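L-glyceraldehyde 3-phosphate reductase (Clostridium beijerinckii, PDB 6HG6) probably reduces aldehydes such as furfural to the corresponding alcohols, using NADPH bound in an aldo-keto reductase barrel. Local coordinates at residues A[10-15]-A[311-316]; A[48-53]-A[83-88]; A[194-199]-A[284-289]; A[265-270]-A[326-331]. One frame throughout, in Å; residues are numbered along the deposited sequence.

Contact 1 of 4, residues A[10-15]-A[311-316]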
loop_
_atom_site.group_PDB
_atom_site.type_symbol
_atom_site.label_atom_id
_atom_site.label_comp_id
_atom_site.label_asym_id
_atom_site.label_seq_id
_atom_site.Cartn_x
_atom_site.Cartn_y
_atom_site.Cartn_z
ATOM N N TYR A 10 18.551 -4.546 -7.247
ATOM C CA TYR A 10 18.424 -5.204 -5.927
ATOM C C TYR A 10 19.577 -4.798 -5.007
ATOM O O TYR A 10 19.674 -5.348 -3.931
ATOM C CB TYR A 10 18.328 -6.722 -6.103
ATOM C CG TYR A 10 17.158 -7.153 -6.945
ATOM C CD1 TYR A 10 15.889 -6.786 -6.566
ATOM C CD2 TYR A 10 17.299 -7.890 -8.116
ATOM C CE1 TYR A 10 14.770 -7.117 -7.302
ATOM C CE2 TYR A 10 16.187 -8.219 -8.879
ATOM C CZ TYR A 10 14.919 -7.835 -8.478
ATOM O OH TYR A 10 13.762 -8.126 -9.127
ATOM N N ASN A 11 20.392 -3.831 -5.383
ATOM C CA ASN A 11 21.603 -3.484 -4.595
ATOM C C ASN A 11 21.306 -2.673 -3.332
ATOM O O ASN A 11 22.115 -2.794 -2.390
ATOM C CB ASN A 11 22.606 -2.768 -5.482
ATOM C CG ASN A 11 23.202 -3.758 -6.457
ATOM O OD1 ASN A 11 24.012 -3.404 -7.314
ATOM N ND2 ASN A 11 22.855 -5.011 -6.273
ATOM N N GLU A 12 20.221 -1.906 -3.268
ATOM C CA GLU A 12 20.021 -0.952 -2.143
ATOM C C GLU A 12 18.725 -1.197 -1.392
ATOM O O GLU A 12 18.717 -1.062 -0.167
ATOM C CB GLU A 12 19.968 0.480 -2.679
ATOM C CG GLU A 12 21.288 0.950 -3.265
ATOM C CD GLU A 12 22.346 1.235 -2.219
ATOM O OE1 GLU A 12 23.528 1.057 -2.548
ATOM O OE2 GLU A 12 21.987 1.686 -1.086
ATOM N N MET A 13 17.645 -1.488 -2.105
ATOM C CA MET A 13 16.332 -1.620 -1.452
ATOM C C MET A 13 16.426 -2.721 -0.389
ATOM O O MET A 13 17.151 -3.689 -0.595
ATOM C CB MET A 13 15.266 -1.959 -2.506
ATOM C CG MET A 13 13.916 -2.139 -1.942
ATOM S SD MET A 13 13.263 -0.820 -0.893
ATOM C CE MET A 13 13.325 0.621 -1.954
ATOM N N LYS A 14 15.732 -2.581 0.726
ATOM C CA LYS A 14 15.590 -3.668 1.728
ATOM C C LYS A 14 14.216 -4.322 1.560
ATOM O O LYS A 14 13.271 -3.641 1.142
ATOM C CB LYS A 14 15.801 -3.117 3.129
ATOM C CG LYS A 14 17.216 -2.595 3.350
ATOM C CD LYS A 14 17.513 -2.276 4.804
ATOM C CE LYS A 14 18.962 -1.926 5.032
ATOM N NZ LYS A 14 19.159 -1.414 6.406
ATOM N N TYR A 15 14.130 -5.616 1.854
ATOM C CA TYR A 15 12.923 -6.463 1.696
ATOM C C TYR A 15 12.584 -7.061 3.051
ATOM O O TYR A 15 13.523 -7.466 3.782
ATOM C CB TYR A 15 13.138 -7.531 0.610
ATOM C CG TYR A 15 13.439 -6.901 -0.723
ATOM C CD1 TYR A 15 12.427 -6.507 -1.586
ATOM C CD2 TYR A 15 14.748 -6.643 -1.096
ATOM C CE1 TYR A 15 12.723 -5.841 -2.762
ATOM C CE2 TYR A 15 15.060 -5.966 -2.263
ATOM C CZ TYR A 15 14.031 -5.585 -3.114
ATOM O OH TYR A 15 14.397 -4.903 -4.242
ATOM N N ILE A 311 14.933 6.568 2.201
ATOM C CA ILE A 311 14.340 6.620 3.573
ATOM C C ILE A 311 14.460 5.268 4.268
ATOM O O ILE A 311 14.625 5.273 5.512
ATOM C CB ILE A 311 12.889 7.104 3.515
ATOM C CG1 ILE A 311 11.958 6.052 2.901
ATOM C CG2 ILE A 311 12.800 8.423 2.776
ATOM C CD1 ILE A 311 11.445 5.031 3.900
ATOM N N VAL A 312 14.395 4.165 3.504
ATOM C CA VAL A 312 14.520 2.768 4.037
ATOM C C VAL A 312 15.854 2.622 4.792
ATOM O O VAL A 312 15.993 1.614 5.509
ATOM C CB VAL A 312 14.383 1.667 2.951
ATOM C CG1 VAL A 312 13.165 1.906 2.084
ATOM C CG2 VAL A 312 15.621 1.526 2.072
ATOM N N HIS A 313 16.788 3.568 4.646
ATOM C CA HIS A 313 18.124 3.504 5.318
ATOM C C HIS A 313 18.217 4.424 6.546
ATOM O O HIS A 313 19.299 4.498 7.113
ATOM C CB HIS A 313 19.231 3.788 4.302
ATOM C CG HIS A 313 19.273 2.720 3.275
ATOM N ND1 HIS A 313 18.682 2.870 2.037
ATOM C CD2 HIS A 313 19.715 1.446 3.348
ATOM C CE1 HIS A 313 18.813 1.741 1.362
ATOM N NE2 HIS A 313 19.452 0.852 2.146
ATOM N N LYS A 314 17.113 5.051 6.966
ATOM C CA LYS A 314 17.061 5.949 8.149
ATOM C C LYS A 314 15.746 5.724 8.906
ATOM O O LYS A 314 15.041 6.720 9.213
ATOM C CB LYS A 314 17.182 7.420 7.729
ATOM C CG LYS A 314 18.490 7.823 7.074
ATOM C CD LYS A 314 18.646 9.311 6.993
ATOM C CE LYS A 314 19.765 9.738 6.070
ATOM N NZ LYS A 314 19.941 11.208 6.130
ATOM N N ILE A 315 15.413 4.476 9.219
ATOM C CA ILE A 315 14.117 4.147 9.895
ATOM C C ILE A 315 14.319 4.165 11.417
ATOM O O ILE A 315 13.332 3.970 12.147
ATOM C CB ILE A 315 13.539 2.834 9.364
ATOM C CG1 ILE A 315 14.441 1.624 9.648
ATOM C CG2 ILE A 315 13.252 2.991 7.871
ATOM C CD1 ILE A 315 13.806 0.295 9.295
ATOM N N GLY A 316 15.553 4.401 11.858
ATOM C CA GLY A 316 15.884 4.537 13.291
ATOM C C GLY A 316 15.653 5.944 13.820
ATOM O O GLY A 316 16.106 6.909 13.194
#

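Contact 2 of 4, residues A[48-53]-A[83-88]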
loop_
_atom_site.group_PDB
_atom_site.type_symbol
_atom_site.label_atom_id
_atom_site.label_comp_id
_atom_site.label_asym_id
_atom_site.label_seq_id
_atom_site.Cartn_x
_atom_site.Cartn_y
_atom_site.Cartn_z
ATOM N N LEU A 48 7.255 6.025 -14.455
ATOM C CA LEU A 48 7.109 5.898 -12.986
ATOM C C LEU A 48 7.325 4.430 -12.594
ATOM O O LEU A 48 8.068 4.169 -11.631
ATOM C CB LEU A 48 5.731 6.373 -12.511
ATOM C CG LEU A 48 5.513 7.875 -12.508
ATOM C CD1 LEU A 48 4.064 8.195 -12.124
ATOM C CD2 LEU A 48 6.471 8.529 -11.550
ATOM N N CYS A 49 6.730 3.512 -13.332
ATOM C CA CYS A 49 6.858 2.060 -13.049
ATOM C C CYS A 49 8.308 1.616 -13.229
ATOM O O CYS A 49 8.794 0.907 -12.370
ATOM C CB CYS A 49 5.929 1.245 -13.924
ATOM S SG CYS A 49 4.199 1.475 -13.433
ATOM N N PHE A 50 8.933 2.000 -14.328
ATOM C CA PHE A 50 10.320 1.652 -14.651
ATOM C C PHE A 50 11.221 2.209 -13.549
ATOM O O PHE A 50 12.146 1.502 -13.102
ATOM C CB PHE A 50 10.731 2.211 -16.012
ATOM C CG PHE A 50 9.936 1.679 -17.182
ATOM C CD1 PHE A 50 9.265 0.469 -17.119
ATOM C CD2 PHE A 50 10.024 2.333 -18.404
ATOM C CE1 PHE A 50 8.543 -0.005 -18.210
ATOM C CE2 PHE A 50 9.345 1.839 -19.505
ATOM C CZ PHE A 50 8.634 0.663 -19.411
ATOM N N THR A 51 11.011 3.467 -13.146
ATOM C CA THR A 51 11.827 4.081 -12.074
ATOM C C THR A 51 11.655 3.269 -10.788
ATOM O O THR A 51 12.660 2.954 -10.162
ATOM C CB THR A 51 11.468 5.554 -11.855
ATOM O OG1 THR A 51 11.666 6.196 -13.113
ATOM C CG2 THR A 51 12.322 6.173 -10.782
ATOM N N ALA A 52 10.432 2.883 -10.443
ATOM C CA ALA A 52 10.139 2.132 -9.217
ATOM C C ALA A 52 10.935 0.814 -9.238
ATOM O O ALA A 52 11.710 0.536 -8.306
ATOM C CB ALA A 52 8.673 1.867 -9.112
ATOM N N PHE A 53 10.772 0.040 -10.303
ATOM C CA PHE A 53 11.412 -1.292 -10.410
ATOM C C PHE A 53 12.928 -1.139 -10.461
ATOM O O PHE A 53 13.631 -1.958 -9.848
ATOM C CB PHE A 53 10.850 -2.063 -11.602
ATOM C CG PHE A 53 11.273 -3.510 -11.673
ATOM C CD1 PHE A 53 11.026 -4.347 -10.607
ATOM C CD2 PHE A 53 11.841 -4.031 -12.819
ATOM C CE1 PHE A 53 11.441 -5.684 -10.631
ATOM C CE2 PHE A 53 12.244 -5.358 -12.866
ATOM C CZ PHE A 53 12.037 -6.181 -11.773
ATOM N N ASP A 83 3.488 -4.384 -22.689
ATOM C CA ASP A 83 4.483 -3.725 -23.549
ATOM C C ASP A 83 5.911 -3.917 -23.027
ATOM O O ASP A 83 6.820 -3.946 -23.852
ATOM C CB ASP A 83 4.194 -2.229 -23.627
ATOM C CG ASP A 83 2.967 -1.860 -24.447
ATOM O OD1 ASP A 83 2.342 -2.796 -25.028
ATOM O OD2 ASP A 83 2.655 -0.606 -24.511
ATOM N N ASP A 84 6.108 -4.001 -21.719
ATOM C CA ASP A 84 7.486 -3.951 -21.180
ATOM C C ASP A 84 7.691 -4.768 -19.908
ATOM O O ASP A 84 8.810 -5.259 -19.745
ATOM C CB ASP A 84 7.848 -2.505 -20.859
ATOM C CG ASP A 84 8.119 -1.671 -22.107
ATOM O OD1 ASP A 84 9.236 -1.869 -22.745
ATOM O OD2 ASP A 84 7.197 -0.860 -22.477
ATOM N N LEU A 85 6.753 -4.787 -18.977
ATOM C CA LEU A 85 7.057 -5.371 -17.645
ATOM C C LEU A 85 6.695 -6.851 -17.536
ATOM O O LEU A 85 7.175 -7.450 -16.555
ATOM C CB LEU A 85 6.309 -4.617 -16.555
ATOM C CG LEU A 85 6.920 -3.337 -16.035
ATOM C CD1 LEU A 85 6.137 -2.928 -14.790
ATOM C CD2 LEU A 85 8.401 -3.495 -15.732
ATOM N N ALA A 86 5.895 -7.416 -18.451
ATOM C CA ALA A 86 5.477 -8.844 -18.377
ATOM C C ALA A 86 6.730 -9.733 -18.283
ATOM O O ALA A 86 6.648 -10.781 -17.620
ATOM C CB ALA A 86 4.615 -9.239 -19.557
ATOM N N THR A 87 7.823 -9.331 -18.917
ATOM C CA THR A 87 9.133 -10.011 -18.887
ATOM C C THR A 87 9.544 -10.290 -17.426
ATOM O O THR A 87 10.247 -11.299 -17.123
ATOM C CB THR A 87 10.161 -9.065 -19.517
ATOM O OG1 THR A 87 9.699 -8.809 -20.849
ATOM C CG2 THR A 87 11.575 -9.593 -19.526
ATOM N N TYR A 88 9.202 -9.376 -16.534
ATOM C CA TYR A 88 9.619 -9.383 -15.117
ATOM C C TYR A 88 8.483 -9.791 -14.206
ATOM O O TYR A 88 8.576 -9.535 -12.993
ATOM C CB TYR A 88 10.112 -7.980 -14.748
ATOM C CG TYR A 88 11.262 -7.535 -15.601
ATOM C CD1 TYR A 88 12.538 -8.033 -15.409
ATOM C CD2 TYR A 88 11.089 -6.591 -16.609
ATOM C CE1 TYR A 88 13.607 -7.615 -16.191
ATOM C CE2 TYR A 88 12.147 -6.166 -17.401
ATOM C CZ TYR A 88 13.410 -6.675 -17.203
ATOM O OH TYR A 88 14.460 -6.238 -17.981
#

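Contact 3 of 4, residues A[194-199]-A[284-289]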
loop_
_atom_site.group_PDB
_atom_site.type_symbol
_atom_site.label_atom_id
_atom_site.label_comp_id
_atom_site.label_asym_id
_atom_site.label_seq_id
_atom_site.Cartn_x
_atom_site.Cartn_y
_atom_site.Cartn_z
ATOM N N ASN A 194 -3.413 -0.637 5.663
ATOM C CA ASN A 194 -4.087 0.360 6.519
ATOM C C ASN A 194 -3.431 1.736 6.391
ATOM O O ASN A 194 -2.223 1.835 6.163
ATOM C CB ASN A 194 -4.150 -0.072 7.984
ATOM C CG ASN A 194 -4.984 -1.303 8.248
ATOM O OD1 ASN A 194 -4.562 -2.397 7.889
ATOM N ND2 ASN A 194 -6.166 -1.122 8.841
ATOM N N ARG A 195 -4.237 2.767 6.554
ATOM C CA ARG A 195 -3.756 4.167 6.547
ATOM C C ARG A 195 -2.956 4.368 7.825
ATOM O O ARG A 195 -3.456 3.990 8.882
ATOM C CB ARG A 195 -4.925 5.160 6.504
ATOM C CG ARG A 195 -4.505 6.592 6.189
ATOM C CD ARG A 195 -5.664 7.581 5.944
ATOM N NE ARG A 195 -6.596 7.107 4.926
ATOM C CZ ARG A 195 -7.720 6.409 5.157
ATOM N NH1 ARG A 195 -8.095 6.100 6.395
ATOM N NH2 ARG A 195 -8.458 5.999 4.135
ATOM N N TYR A 196 -1.761 4.937 7.707
ATOM C CA TYR A 196 -0.880 5.207 8.870
ATOM C C TYR A 196 0.078 6.330 8.541
ATOM O O TYR A 196 0.715 6.256 7.490
ATOM C CB TYR A 196 -0.112 3.936 9.227
ATOM C CG TYR A 196 0.628 3.944 10.537
ATOM C CD1 TYR A 196 0.102 4.521 11.682
ATOM C CD2 TYR A 196 1.867 3.329 10.653
ATOM C CE1 TYR A 196 0.805 4.520 12.887
ATOM C CE2 TYR A 196 2.548 3.272 11.857
ATOM C CZ TYR A 196 2.027 3.869 12.986
ATOM O OH TYR A 196 2.735 3.824 14.159
ATOM N N SER A 197 0.145 7.336 9.398
ATOM C CA SER A 197 1.093 8.459 9.240
ATOM C C SER A 197 1.361 9.060 10.608
ATOM O O SER A 197 0.643 8.753 11.557
ATOM C CB SER A 197 0.560 9.522 8.332
ATOM O OG SER A 197 -0.528 10.165 8.967
ATOM N N ILE A 198 2.312 9.966 10.664
ATOM C CA ILE A 198 2.523 10.765 11.897
ATOM C C ILE A 198 1.190 11.404 12.331
ATOM O O ILE A 198 0.974 11.501 13.555
ATOM C CB ILE A 198 3.636 11.788 11.653
ATOM C CG1 ILE A 198 4.980 11.056 11.573
ATOM C CG2 ILE A 198 3.630 12.865 12.716
ATOM C CD1 ILE A 198 6.144 11.926 11.190
ATOM N N PHE A 199 0.324 11.816 11.391
ATOM C CA PHE A 199 -0.965 12.503 11.692
ATOM C C PHE A 199 -2.164 11.543 11.787
ATOM O O PHE A 199 -3.260 11.998 12.210
ATOM C CB PHE A 199 -1.237 13.601 10.667
ATOM C CG PHE A 199 -0.384 14.822 10.851
ATOM C CD1 PHE A 199 -0.260 15.409 12.093
ATOM C CD2 PHE A 199 0.315 15.361 9.786
ATOM C CE1 PHE A 199 0.518 16.542 12.267
ATOM C CE2 PHE A 199 1.092 16.500 9.958
ATOM C CZ PHE A 199 1.227 17.060 11.206
ATOM N N SER A 284 10.127 7.233 6.867
ATOM C CA SER A 284 10.991 6.532 7.855
ATOM C C SER A 284 10.187 6.252 9.128
ATOM O O SER A 284 10.318 5.163 9.681
ATOM C CB SER A 284 12.216 7.280 8.165
ATOM O OG SER A 284 12.973 7.468 6.996
ATOM N N TRP A 285 9.368 7.200 9.577
ATOM C CA TRP A 285 8.632 7.028 10.847
ATOM C C TRP A 285 7.638 5.867 10.730
ATOM O O TRP A 285 7.521 5.051 11.662
ATOM C CB TRP A 285 7.990 8.368 11.233
ATOM C CG TRP A 285 7.250 8.299 12.523
ATOM C CD1 TRP A 285 7.732 8.646 13.744
ATOM C CD2 TRP A 285 5.898 7.861 12.733
ATOM N NE1 TRP A 285 6.772 8.447 14.689
ATOM C CE2 TRP A 285 5.646 7.977 14.117
ATOM C CE3 TRP A 285 4.878 7.411 11.904
ATOM C CZ2 TRP A 285 4.434 7.611 14.692
ATOM C CZ3 TRP A 285 3.672 7.064 12.476
ATOM C CH2 TRP A 285 3.451 7.190 13.842
ATOM N N VAL A 286 6.900 5.786 9.642
ATOM C CA VAL A 286 5.914 4.701 9.467
ATOM C C VAL A 286 6.602 3.326 9.554
ATOM O O VAL A 286 5.931 2.368 9.981
ATOM C CB VAL A 286 5.160 4.919 8.144
ATOM C CG1 VAL A 286 4.517 3.689 7.673
ATOM C CG2 VAL A 286 4.159 6.047 8.302
ATOM N N LEU A 287 7.850 3.226 9.135
ATOM C CA LEU A 287 8.643 1.958 9.113
ATOM C C LEU A 287 9.426 1.723 10.410
ATOM O O LEU A 287 10.196 0.753 10.467
ATOM C CB LEU A 287 9.637 2.010 7.947
ATOM C CG LEU A 287 9.016 1.852 6.555
ATOM C CD1 LEU A 287 10.063 2.149 5.505
ATOM C CD2 LEU A 287 8.403 0.482 6.329
ATOM N N LYS A 288 9.314 2.579 11.404
ATOM C CA LYS A 288 10.241 2.476 12.560
ATOM C C LYS A 288 10.070 1.142 13.297
ATOM O O LYS A 288 11.058 0.686 13.903
ATOM C CB LYS A 288 10.074 3.680 13.486
ATOM C CG LYS A 288 8.809 3.761 14.321
ATOM C CD LYS A 288 8.728 5.124 14.979
ATOM C CE LYS A 288 7.737 5.245 16.112
ATOM N NZ LYS A 288 6.522 4.456 15.956
ATOM N N ASP A 289 8.849 0.672 13.420
ATOM C CA ASP A 289 8.488 -0.573 14.146
ATOM C C ASP A 289 8.477 -1.760 13.175
ATOM O O ASP A 289 7.905 -1.670 12.088
ATOM C CB ASP A 289 7.156 -0.408 14.878
ATOM C CG ASP A 289 7.178 0.720 15.899
ATOM O OD1 ASP A 289 8.168 0.831 16.685
ATOM O OD2 ASP A 289 6.250 1.533 15.862
HETATM O O HOH W 1 5.520 4.283 13.398
#

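Contact 4 of 4, residues A[265-270]-A[326-331]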
loop_
_atom_site.group_PDB
_atom_site.type_symbol
_atom_site.label_atom_id
_atom_site.label_comp_id
_atom_site.label_asym_id
_atom_site.label_seq_id
_atom_site.Cartn_x
_atom_site.Cartn_y
_atom_site.Cartn_z
ATOM N N ARG A 265 5.823 22.825 10.645
ATOM C CA ARG A 265 7.092 23.569 10.761
ATOM C C ARG A 265 8.030 22.817 11.744
ATOM O O ARG A 265 9.270 22.825 11.468
ATOM C CB ARG A 265 6.850 25.006 11.241
ATOM C CG ARG A 265 8.125 25.831 11.327
ATOM C CD ARG A 265 7.875 27.178 11.969
ATOM N NE ARG A 265 7.630 27.075 13.410
ATOM C CZ ARG A 265 8.583 26.937 14.344
ATOM N NH1 ARG A 265 9.861 26.853 13.986
ATOM N NH2 ARG A 265 8.253 26.847 15.630
ATOM N N ARG A 266 7.478 22.437 12.915
ATOM C CA ARG A 266 8.261 21.772 13.993
ATOM C C ARG A 266 8.684 20.360 13.558
ATOM O O ARG A 266 9.784 19.956 13.921
ATOM C CB ARG A 266 7.472 21.690 15.302
ATOM C CG ARG A 266 7.161 23.033 15.950
ATOM C CD ARG A 266 6.226 22.791 17.119
ATOM N NE ARG A 266 6.863 22.858 18.422
ATOM C CZ ARG A 266 6.425 22.307 19.563
ATOM N NH1 ARG A 266 5.343 21.544 19.599
ATOM N NH2 ARG A 266 7.099 22.532 20.686
ATOM N N LEU A 267 7.848 19.624 12.826
ATOM C CA LEU A 267 8.212 18.248 12.364
ATOM C C LEU A 267 9.353 18.354 11.327
ATOM O O LEU A 267 10.388 17.625 11.391
ATOM C CB LEU A 267 7.007 17.515 11.762
ATOM C CG LEU A 267 5.931 17.111 12.765
ATOM C CD1 LEU A 267 4.689 16.636 12.035
ATOM C CD2 LEU A 267 6.430 16.056 13.738
ATOM N N ASN A 268 9.225 19.415 10.474
ATOM C CA ASN A 268 10.219 19.621 9.398
ATOM C C ASN A 268 11.580 19.962 10.032
ATOM O O ASN A 268 12.609 19.615 9.428
ATOM C CB ASN A 268 9.778 20.723 8.441
ATOM C CG ASN A 268 10.754 20.903 7.306
ATOM O OD1 ASN A 268 10.964 19.984 6.527
ATOM N ND2 ASN A 268 11.331 22.085 7.216
ATOM N N ASN A 269 11.578 20.630 11.196
ATOM C CA ASN A 269 12.843 20.943 11.919
ATOM C C ASN A 269 13.480 19.632 12.404
ATOM O O ASN A 269 14.768 19.524 12.360
ATOM C CB ASN A 269 12.630 21.966 13.039
ATOM C CG ASN A 269 12.462 23.371 12.493
ATOM O OD1 ASN A 269 13.093 23.656 11.222
ATOM N ND2 ASN A 269 11.696 24.315 13.521
ATOM N N ILE A 270 12.662 18.690 12.890
ATOM C CA ILE A 270 13.186 17.365 13.328
ATOM C C ILE A 270 13.784 16.642 12.101
ATOM O O ILE A 270 14.921 16.039 12.204
ATOM C CB ILE A 270 12.096 16.551 14.034
ATOM C CG1 ILE A 270 11.612 17.293 15.281
ATOM C CG2 ILE A 270 12.596 15.162 14.355
ATOM C CD1 ILE A 270 10.378 16.723 15.894
ATOM N N ASP A 326 5.569 12.719 18.671
ATOM C CA ASP A 326 4.276 12.424 19.338
ATOM C C ASP A 326 3.690 13.692 19.980
ATOM O O ASP A 326 2.499 14.002 19.753
ATOM C CB ASP A 326 4.441 11.348 20.399
ATOM C CG ASP A 326 4.563 9.958 19.801
ATOM O OD1 ASP A 326 4.407 9.798 18.506
ATOM O OD2 ASP A 326 4.772 9.025 20.616
ATOM N N GLU A 327 4.479 14.451 20.710
ATOM C CA GLU A 327 3.899 15.627 21.397
ATOM C C GLU A 327 3.394 16.633 20.336
ATOM O O GLU A 327 2.293 17.294 20.589
ATOM C CB GLU A 327 4.904 16.177 22.412
ATOM C CG GLU A 327 4.276 17.183 23.365
ATOM C CD GLU A 327 4.188 18.598 22.831
ATOM O OE1 GLU A 327 3.590 19.473 23.561
ATOM O OE2 GLU A 327 4.775 18.852 21.726
ATOM N N ILE A 328 4.144 16.749 19.206
ATOM C CA ILE A 328 3.872 17.744 18.126
ATOM C C ILE A 328 2.636 17.318 17.329
ATOM O O ILE A 328 1.828 18.185 16.998
ATOM C CB ILE A 328 5.081 17.926 17.180
ATOM C CG1 ILE A 328 6.278 18.620 17.833
ATOM C CG2 ILE A 328 4.665 18.673 15.927
ATOM C CD1 ILE A 328 7.549 18.540 16.991
ATOM N N SER A 329 2.518 16.022 17.029
ATOM C CA SER A 329 1.423 15.409 16.229
ATOM C C SER A 329 0.139 15.296 17.045
ATOM O O SER A 329 -0.921 15.162 16.433
ATOM C CB SER A 329 1.823 14.049 15.733
ATOM O OG SER A 329 2.959 14.162 14.899
ATOM N N ALA A 330 0.246 15.313 18.371
ATOM C CA ALA A 330 -0.911 15.197 19.292
ATOM C C ALA A 330 -1.852 16.380 19.038
ATOM O O ALA A 330 -1.351 17.520 19.035
ATOM C CB ALA A 330 -0.443 15.194 20.725
ATOM N N ASN A 331 -3.140 16.116 18.786
ATOM C CA ASN A 331 -4.182 17.166 18.591
ATOM C C ASN A 331 -4.242 18.049 19.849
ATOM O O ASN A 331 -3.597 19.103 19.985
ATOM C CB ASN A 331 -5.569 16.575 18.304
ATOM C CG ASN A 331 -5.582 15.642 17.115
ATOM O OD1 ASN A 331 -4.531 15.320 16.567
ATOM N ND2 ASN A 331 -6.760 15.192 16.721
ATOM O OXT ASN A 331 -4.954 17.716 20.800
#

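Contact 1 of 4, residues A[10-15]-A[311-316]
V312 meets M13 through one methyl: CG1 lies 4.0 Å from M13 SD. The two side chains cross at about a right angle. M13 has CG anti to its backbone N (chi1 179°), and a bend at chi2 (53°) brings SD back to the valine even though its CB starts away from it. The carbonyl of V312 is brushed by the stem of K14, where CD stands 4.2 Å from V312 O. V312 CG2 turns to the next residue, sitting over one face of the H313 ring toward its rim.

H313 takes the larger share of the outer half. E12 O lies at the edge of the imidazole, near its plane, 3.1 Å from H313 NE2. The E12 carboxylate comes up beside it with its plane 62° from the ring, and OE2 is 4.0 Å from H313 CE1. K14, extended beyond CG, approaches the ring obliquely, and its CE is 3.8 Å from H313 CD2. The carboxylate nearby might favour a protonated imidazole, and the K14 ammonium might oppose it. At K314 the turn closes with a bond from its N to I311 O.

The join therefore grades from a buried Met–Val pair to the exposed E12, K14 and H313. It ties the chain ahead of the hairpin strand 15-17 to the turn linking helix 302-308, which carries NADPH-binding residues such as N308, to helix 319-329. M13 and V312 both rest on I28 of barrel strand 28-31, and K14 and V312 touch M27.

Contact 2 of 4, residues A[48-53]-A[83-88]
C49 opens the contact with its CB, 4.3 Å from CD1 of L85, whose other methyl, CD2, meets F50, the next residue. The F50 ring presents its edge to the second helix. Its CE1 is 4.3 Å from L85 CD2, and its CZ is 3.6 Å from D84 CB. The carboxylate of D84 stands nearly upright to that ring, the planes 80° apart, and OD2 lies in the plane of the ring at its edge. Y3 of the N-terminal segment stacks on F50.

Helices 42-54 and 72-85 follow the first two parallel strands of the (beta/alpha)8 barrel, so this is the packing of neighbouring helices on its outer wall; C49 and L85 both also touch I80.

F53 comes one turn on from F50, its CG placed anti to the backbone N (chi1 -171°), and its ring meets Y88 just after helix 72-85. There its CE2 sits over one face of Y88, 3.6 Å from Y88 CG, while T87 CG2 covers the centre of the opposite face. The two rings are tilted by 54°, their centroids 5.2 Å apart. Y88 OH is taken up by the backbone N of A5, and A5 also touches F53.

Contact 3 of 4, residues A[194-199]-A[284-289]
W285 is sandwiched, with I198 over one face of its indole and a water and the K288 ammonium over the other. On the first side I198 CG1 makes a CH-pi contact, 3.8 Å from the centroid of the five-membered ring of W285 and only 26° off its normal. The outer corner of the six-membered ring reaches Y196: W285 CZ3 stands over one face of the phenol, 3.6 Å from Y196 CZ, with the ring planes tilted by 47°. Both aromatic residues have CG anti to the backbone N (chi1 -169° for Y196), and the two side chains cross at about a right angle.

V286 meets the backbone of Y196 and S197. Its CG2 lies 3.5 Å from Y196 O, its CG1 touches Y196 CD2, and V286 O lies at the edge of the phenol ring; the two side chains run antiparallel, side by side.

The contact joins the loop leaving barrel strand 189-195 to the end of helix 278-286, and S197 lies about 7 Å, side chain to cofactor, from the bound NADPH.

The polar atoms are gathered by one water. It donates to Y196 OH at 2.9 Å and to W285 O at 2.8 Å, and accepts from K288 NZ at 2.8 Å. K288 NZ also forms a salt bridge with D289 OD2 at 2.9 Å, and K209 pairs with the same carboxylate oxygen. Y196 OH is further hydrogen-bonded to E204 and K209, so the phenol is held at its polar end by several partners, and the K209 ammonium and E204 carboxylate probably polarise its O-H together.

Contact 4 of 4, residues A[265-270]-A[326-331]
I328 lies against R266, L267 and I270 of the other helix. Its CD1 reaches I270 CD1 tip to tip at 3.5 Å and also rests 3.6 Å from R266 CB. Its CG2 lies 3.7 Å from L267 CG, where the two side chains overlap lengthwise, pointing opposite ways. Its CG1 is flanked by the guanidinium, 3.5 Å from R266 NH1.

That same nitrogen makes a weak salt bridge with E327 OE2 at 3.5 Å, with an N-H...O angle of 142° and the guanidinium and carboxylate planes 77° apart. The charged pair thus borders the apolar patch at the exposed edge of the contact.

Helix 319-329 is the last of the chain, and follows helix 302-308, the helix after the eighth strand of the barrel. Here it packs against helix 258-273, which lies between the seventh and eighth strands, so both belong to the outside of the (beta/alpha)8 barrel.

Beyond the two segments L267 touches L278, I325 and F199 of the loop after strand 189-195. I270 is set against M281 of helix 278-286 and M324. D326, whose CB points away from the other helix, makes a salt bridge to R201.

Overall arrangement
Contacts 2 and 3 are largely buried and aromatic. Contact 2 packs two adjacent barrel helices mostly by rings and aliphatic groups, with the D84 carboxylate at one ring edge and no hydrogen bond across, whereas contact 3, nearer the middle of the protein, adds a water and charged partners around its rings. Contacts 1 and 4 have an apolar interior with an exposed polar edge, glutamate, histidine and lysine in one, an arginine–glutamate pair in the other. Contacts 3 and 4 lie on the same side of the chain's centre and touch, F199 meeting L267. Contact 1 is linked to contact 3 by I311 O and S284 OG, and touches contact 2 through Y10 and F53. Contacts 2 and 4 lie furthest apart, their centres about 37 Å from each other.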